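Side-chain contacts in Alpha/beta fold hydrolase (Pseudomonas aeruginosa, PDB 6I8W), which is a membrane phospholipase A and bacterial virulence factor that degrades membrane phospholipids, and is probably also active on monoacylglycerols: residues Leu145-Ala148 with Gln153-Ser156; Val92-Pro97 with Ala120-Ala125. All coordinates share one frame; numbering follows the deposited sequence.

Contact 1: Leu145-Ala148 with Gln153-Ser156; sequences LYAA and QVLS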
ATOM      1  N   LEU A 145      -7.398 -12.643   0.175  1.00 41.35           N
ATOM      2  CA  LEU A 145      -8.747 -13.042  -0.248  1.00 46.33           C
ATOM      3  C   LEU A 145      -8.806 -13.324  -1.750  1.00 41.12           C
ATOM      4  O   LEU A 145      -9.485 -14.248  -2.186  1.00 42.38           O
ATOM      5  CB  LEU A 145      -9.785 -11.980   0.124  1.00 42.39           C
ATOM      6  CG  LEU A 145     -10.069 -11.869   1.619  1.00 44.48           C
ATOM      7  CD1 LEU A 145     -11.019 -10.703   1.883  1.00 51.47           C
ATOM      8  CD2 LEU A 145     -10.625 -13.185   2.176  1.00 45.50           C
ATOM      9  N   TYR A 146      -8.101 -12.519  -2.534  1.00 36.92           N
ATOM     10  CA  TYR A 146      -7.976 -12.762  -3.967  1.00 35.28           C
ATOM     11  C   TYR A 146      -7.416 -14.173  -4.196  1.00 38.88           C
ATOM     12  O   TYR A 146      -7.982 -14.960  -4.964  1.00 39.36           O
ATOM     13  CB  TYR A 146      -7.073 -11.679  -4.589  1.00 36.28           C
ATOM     14  CG  TYR A 146      -6.943 -11.626  -6.107  1.00 37.36           C
ATOM     15  CD1 TYR A 146      -7.365 -12.663  -6.925  1.00 47.41           C
ATOM     16  CD2 TYR A 146      -6.352 -10.526  -6.716  1.00 40.26           C
ATOM     17  CE1 TYR A 146      -7.217 -12.596  -8.311  1.00 43.88           C
ATOM     18  CE2 TYR A 146      -6.206 -10.448  -8.089  1.00 39.01           C
ATOM     19  CZ  TYR A 146      -6.631 -11.486  -8.881  1.00 43.93           C
ATOM     20  OH  TYR A 146      -6.473 -11.393 -10.249  1.00 42.77           O
ATOM     21  N   ALA A 147      -6.313 -14.492  -3.518  1.00 40.83           N
ATOM     22  CA  ALA A 147      -5.669 -15.800  -3.658  1.00 43.76           C
ATOM     23  C   ALA A 147      -6.578 -16.950  -3.224  1.00 48.04           C
ATOM     24  O   ALA A 147      -6.515 -18.042  -3.792  1.00 47.34           O
ATOM     25  CB  ALA A 147      -4.351 -15.840  -2.864  1.00 36.36           C
ATOM     26  N   ALA A 148      -7.413 -16.715  -2.212  1.00 41.45           N
ATOM     27  CA  ALA A 148      -8.300 -17.764  -1.710  1.00 43.73           C
ATOM     28  C   ALA A 148      -9.482 -17.952  -2.646  1.00 46.56           C
ATOM     29  O   ALA A 148     -10.004 -19.053  -2.792  1.00 53.16           O
ATOM     30  CB  ALA A 148      -8.782 -17.437  -0.302  1.00 45.79           C
ATOM     31  N   GLN A 153      -5.657 -18.143 -10.766  1.00 46.50           N
ATOM     32  CA  GLN A 153      -4.961 -16.971 -11.289  1.00 46.95           C
ATOM     33  C   GLN A 153      -3.646 -16.654 -10.569  1.00 46.78           C
ATOM     34  O   GLN A 153      -2.793 -15.970 -11.120  1.00 47.28           O
ATOM     35  CB  GLN A 153      -5.872 -15.736 -11.218  1.00 47.06           C
ATOM     36  CG  GLN A 153      -7.155 -15.817 -12.034  1.00 52.86           C
ATOM     37  CD  GLN A 153      -8.011 -14.563 -11.890  1.00 61.80           C
ATOM     38  OE1 GLN A 153      -7.497 -13.457 -11.709  1.00 65.33           O
ATOM     39  NE2 GLN A 153      -9.326 -14.735 -11.973  1.00 64.21           N
ATOM     40  N   VAL A 154      -3.477 -17.162  -9.352  1.00 39.89           N
ATOM     41  CA  VAL A 154      -2.422 -16.648  -8.492  1.00 35.19           C
ATOM     42  C   VAL A 154      -1.227 -17.595  -8.412  1.00 40.77           C
ATOM     43  O   VAL A 154      -1.326 -18.708  -7.901  1.00 43.68           O
ATOM     44  CB  VAL A 154      -2.964 -16.368  -7.083  1.00 39.78           C
ATOM     45  CG1 VAL A 154      -1.859 -15.825  -6.186  1.00 35.78           C
ATOM     46  CG2 VAL A 154      -4.136 -15.364  -7.156  1.00 37.60           C
ATOM     47  N   LEU A 155      -0.093 -17.126  -8.915  1.00 38.15           N
ATOM     48  CA  LEU A 155       1.124 -17.927  -8.971  1.00 39.76           C
ATOM     49  C   LEU A 155       1.878 -17.919  -7.644  1.00 36.00           C
ATOM     50  O   LEU A 155       2.551 -18.885  -7.301  1.00 37.44           O
ATOM     51  CB  LEU A 155       2.034 -17.421 -10.088  1.00 37.84           C
ATOM     52  CG  LEU A 155       1.423 -17.418 -11.484  1.00 39.91           C
ATOM     53  CD1 LEU A 155       2.330 -16.657 -12.434  1.00 37.97           C
ATOM     54  CD2 LEU A 155       1.171 -18.847 -11.981  1.00 42.53           C
ATOM     55  N   SER A 156       1.806 -16.811  -6.920  1.00 31.61           N
ATOM     56  CA  SER A 156       2.377 -16.748  -5.580  1.00 31.83           C
ATOM     57  C   SER A 156       1.770 -15.567  -4.848  1.00 36.79           C
ATOM     58  O   SER A 156       1.203 -14.666  -5.465  1.00 35.03           O
ATOM     59  CB  SER A 156       3.905 -16.628  -5.609  1.00 33.62           C
ATOM     60  OG  SER A 156       4.316 -15.316  -5.983  1.00 33.87           O
TER
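Y146 and Q153 make the one hydrogen bond across this contact: Y146 OH donates to Q153 OE1 over 2.7 Å. The hydroxyl comes in not far from the line of the C=O bond, 156° at the oxygen, and stands 24° off the carbonyl plane. Q153 OE1 lies at the edge of the tyrosine ring and near its plane, 3.5 Å from Y146 CE1, while the amide plane stands almost perpendicular to the ring. With CG of Y146 anti to the backbone N (chi1 -172°), the ring extends off the side of the helix, bringing OH to Q153, whose extended side chain crosses it at about a right angle.

The apolar part belongs to V154, which points at the helix and splits its branches. V154 CG2 packs on the backbone, 3.8 Å from A147 CA, and also comes within 4.2 Å of Y146 CD1, obliquely to the ring. V154 CG1 meets the methyl of A147, 4.2 Å from A147 CB. Y146 and V154 both also touch L133 of strand 131-136, and the backbones of Q153 and L155 hydrogen-bond with that of L131.

Helix 138-149 thus packs on the start of strand 154-160, within a beta-alpha-beta unit (131-136, 138-149, 154-160) of the alpha/beta hydrolase fold.

Contact 2: Val92-Pro97 with Ala120-Ala125; sequences VALDLP and ANFAAA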
ATOM      1  N   VAL A  92       3.190  -4.163 -11.658  1.00 28.27           N
ATOM      2  CA  VAL A  92       2.002  -3.302 -11.647  1.00 24.41           C
ATOM      3  C   VAL A  92       1.659  -2.941 -10.199  1.00 27.08           C
ATOM      4  O   VAL A  92       1.588  -3.814  -9.323  1.00 27.14           O
ATOM      5  CB  VAL A  92       0.803  -3.981 -12.334  1.00 30.70           C
ATOM      6  CG1 VAL A  92      -0.474  -3.085 -12.274  1.00 26.80           C
ATOM      7  CG2 VAL A  92       1.142  -4.346 -13.773  1.00 32.19           C
ATOM      8  N   ALA A  93       1.476  -1.651  -9.936  1.00 27.96           N
ATOM      9  CA  ALA A  93       1.040  -1.208  -8.616  1.00 26.96           C
ATOM     10  C   ALA A  93      -0.165  -0.275  -8.776  1.00 26.63           C
ATOM     11  O   ALA A  93      -0.036   0.792  -9.377  1.00 27.61           O
ATOM     12  CB  ALA A  93       2.187  -0.504  -7.882  1.00 23.37           C
ATOM     13  N   LEU A  94      -1.339  -0.678  -8.280  1.00 26.45           N
ATOM     14  CA  LEU A  94      -2.539   0.159  -8.429  1.00 25.47           C
ATOM     15  C   LEU A  94      -2.838   0.998  -7.182  1.00 27.56           C
ATOM     16  O   LEU A  94      -2.405   0.665  -6.066  1.00 26.48           O
ATOM     17  CB  LEU A  94      -3.790  -0.694  -8.767  1.00 27.07           C
ATOM     18  CG  LEU A  94      -4.541  -1.376  -7.609  1.00 31.90           C
ATOM     19  CD1 LEU A  94      -5.869  -1.996  -8.093  1.00 32.07           C
ATOM     20  CD2 LEU A  94      -3.671  -2.441  -6.925  1.00 32.72           C
ATOM     21  N   ASP A  95      -3.573   2.092  -7.392  1.00 25.88           N
ATOM     22  CA  ASP A  95      -4.260   2.779  -6.317  1.00 28.44           C
ATOM     23  C   ASP A  95      -5.604   2.103  -6.130  1.00 31.70           C
ATOM     24  O   ASP A  95      -6.439   2.117  -7.041  1.00 31.22           O
ATOM     25  CB  ASP A  95      -4.485   4.269  -6.625  1.00 27.13           C
ATOM     26  CG  ASP A  95      -3.204   5.083  -6.569  1.00 33.49           C
ATOM     27  OD1 ASP A  95      -2.266   4.659  -5.867  1.00 30.34           O
ATOM     28  OD2 ASP A  95      -3.164   6.158  -7.206  1.00 34.38           O
ATOM     29  N   LEU A  96      -5.839   1.522  -4.964  1.00 28.98           N
ATOM     30  CA  LEU A  96      -7.173   0.975  -4.696  1.00 28.38           C
ATOM     31  C   LEU A  96      -8.215   2.085  -4.752  1.00 32.12           C
ATOM     32  O   LEU A  96      -7.933   3.212  -4.347  1.00 34.25           O
ATOM     33  CB  LEU A  96      -7.204   0.293  -3.327  1.00 31.97           C
ATOM     34  CG  LEU A  96      -6.356  -0.984  -3.221  1.00 34.31           C
ATOM     35  CD1 LEU A  96      -6.149  -1.347  -1.761  1.00 33.59           C
ATOM     36  CD2 LEU A  96      -7.021  -2.145  -3.966  1.00 33.39           C
ATOM     37  N   PRO A  97      -9.414   1.780  -5.291  1.00 33.01           N
ATOM     38  CA  PRO A  97     -10.554   2.678  -5.137  1.00 35.26           C
ATOM     39  C   PRO A  97     -10.657   3.151  -3.688  1.00 40.49           C
ATOM     40  O   PRO A  97     -10.452   2.342  -2.767  1.00 33.65           O
ATOM     41  CB  PRO A  97     -11.756   1.796  -5.526  1.00 38.89           C
ATOM     42  CG  PRO A  97     -11.172   0.831  -6.519  1.00 38.26           C
ATOM     43  CD  PRO A  97      -9.770   0.551  -6.030  1.00 35.54           C
ATOM     44  N   ALA A 120      -9.285  -8.179  -8.808  1.00 33.49           N
ATOM     45  CA  ALA A 120      -9.392  -9.236  -9.810  1.00 37.32           C
ATOM     46  C   ALA A 120      -9.960  -8.694 -11.125  1.00 39.71           C
ATOM     47  O   ALA A 120      -9.474  -9.031 -12.201  1.00 40.29           O
ATOM     48  CB  ALA A 120     -10.248 -10.370  -9.298  1.00 41.98           C
ATOM     49  N   ASN A 121     -10.990  -7.859 -11.038  1.00 38.05           N
ATOM     50  CA  ASN A 121     -11.545  -7.218 -12.227  1.00 36.62           C
ATOM     51  C   ASN A 121     -10.512  -6.296 -12.900  1.00 38.37           C
ATOM     52  O   ASN A 121     -10.480  -6.176 -14.129  1.00 34.17           O
ATOM     53  CB  ASN A 121     -12.801  -6.405 -11.872  1.00 36.42           C
ATOM     54  CG  ASN A 121     -13.974  -7.278 -11.449  1.00 50.89           C
ATOM     55  OD1 ASN A 121     -14.010  -8.468 -11.737  1.00 48.94           O
ATOM     56  ND2 ASN A 121     -14.938  -6.678 -10.750  1.00 52.56           N
ATOM     57  N   PHE A 122      -9.693  -5.638 -12.090  1.00 32.01           N
ATOM     58  CA  PHE A 122      -8.610  -4.794 -12.602  1.00 37.34           C
ATOM     59  C   PHE A 122      -7.561  -5.618 -13.369  1.00 35.21           C
ATOM     60  O   PHE A 122      -7.109  -5.219 -14.437  1.00 35.92           O
ATOM     61  CB  PHE A 122      -7.941  -4.021 -11.454  1.00 31.71           C
ATOM     62  CG  PHE A 122      -6.602  -3.384 -11.821  1.00 29.94           C
ATOM     63  CD1 PHE A 122      -6.542  -2.156 -12.475  1.00 30.86           C
ATOM     64  CD2 PHE A 122      -5.409  -4.005 -11.481  1.00 27.46           C
ATOM     65  CE1 PHE A 122      -5.301  -1.567 -12.790  1.00 29.16           C
ATOM     66  CE2 PHE A 122      -4.169  -3.426 -11.801  1.00 29.52           C
ATOM     67  CZ  PHE A 122      -4.120  -2.217 -12.453  1.00 30.40           C
ATOM     68  N   ALA A 123      -7.168  -6.759 -12.819  1.00 33.01           N
ATOM     69  CA  ALA A 123      -6.198  -7.602 -13.507  1.00 35.54           C
ATOM     70  C   ALA A 123      -6.741  -8.006 -14.884  1.00 40.25           C
ATOM     71  O   ALA A 123      -6.026  -7.920 -15.884  1.00 36.22           O
ATOM     72  CB  ALA A 123      -5.852  -8.842 -12.663  1.00 37.52           C
ATOM     73  N   ALA A 124      -8.013  -8.398 -14.949  1.00 37.89           N
ATOM     74  CA  ALA A 124      -8.625  -8.729 -16.231  1.00 38.47           C
ATOM     75  C   ALA A 124      -8.640  -7.516 -17.162  1.00 42.28           C
ATOM     76  O   ALA A 124      -8.425  -7.644 -18.372  1.00 40.19           O
ATOM     77  CB  ALA A 124     -10.060  -9.278 -16.034  1.00 40.90           C
ATOM     78  N   ALA A 125      -8.887  -6.339 -16.596  1.00 36.18           N
ATOM     79  CA  ALA A 125      -8.992  -5.131 -17.394  1.00 39.47           C
ATOM     80  C   ALA A 125      -7.662  -4.758 -18.057  1.00 38.17           C
ATOM     81  O   ALA A 125      -7.657  -4.169 -19.139  1.00 37.81           O
ATOM     82  CB  ALA A 125      -9.489  -3.968 -16.531  1.00 37.53           C
TER
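The F122 ring carries L94 on one face and V92 at its edge. L94 CD1 sits 3.9 Å above the plane of the F122 ring, displaced from the ring centre, and makes a CH-pi contact: it is 4.2 Å from the centroid of the F122 ring and only 18° off the normal. The methyl is about equally far from F122 CG and CD2, so it rests over the part of the ring nearest the helix. L94 CB approaches the far end, 4.0 Å from F122 CZ; the leucine thereby runs alongside the ring from tip to root, antiparallel to the phenylalanine side chain. L94 holds its CG between the backbone N and the carbonyl carbon (chi1 83°), the arrangement that lays CD1 over the ring.

V92 meets the ring differently. Its CG1 lies near the ring plane, with V92 CG1 3.7 Å from F122 CE2 and 3.8 Å from F122 CZ, and valine and phenylalanine approach head-on. F122 throws its ring off the helix with CG opposite the backbone N (chi1 166°). The L94 and F122 side chains together fill the 8.9 Å between L94 CA and F122 CA. There is no hydrogen bond between the two segments, and all three touching residues are buried; the joint is purely apolar.

Beyond L94 the chain leaves the strand, and D95 forms a salt bridge with K75.

Strand 90-94 lies between strands 50-57 and 64-68 in the sheet, and helix 112-125 packs against it through F122. Y54 of strand 50-57 adds an edge-to-face ring contact with F122, I52 and V45 touch the same phenylalanine, and A120 and A123 of the helix lean on Y146 of helix 138-149.

In the fold
Contact 2 comes first along the chain and is complete before contact 1 begins; their centres are 14 Å apart. Both pack a helix against the same mixed sheet: helix 112-125 meets strand 90-94 in contact 2, and helix 138-149 meets strand 154-160 in contact 1, with strands 64-68 and 131-136 lying between those two strands. The helices are neighbours, and the contacts join directly where Y146 OH packs 3.6 Å from A123 CB. The two helices therefore pack on each other as well as on the sheet of the alpha/beta hydrolase fold, with Y146 at their interface. Helix 138-149 follows strand 131-136 through the GxSxG sequence around S137, consistent with a nucleophile elbow.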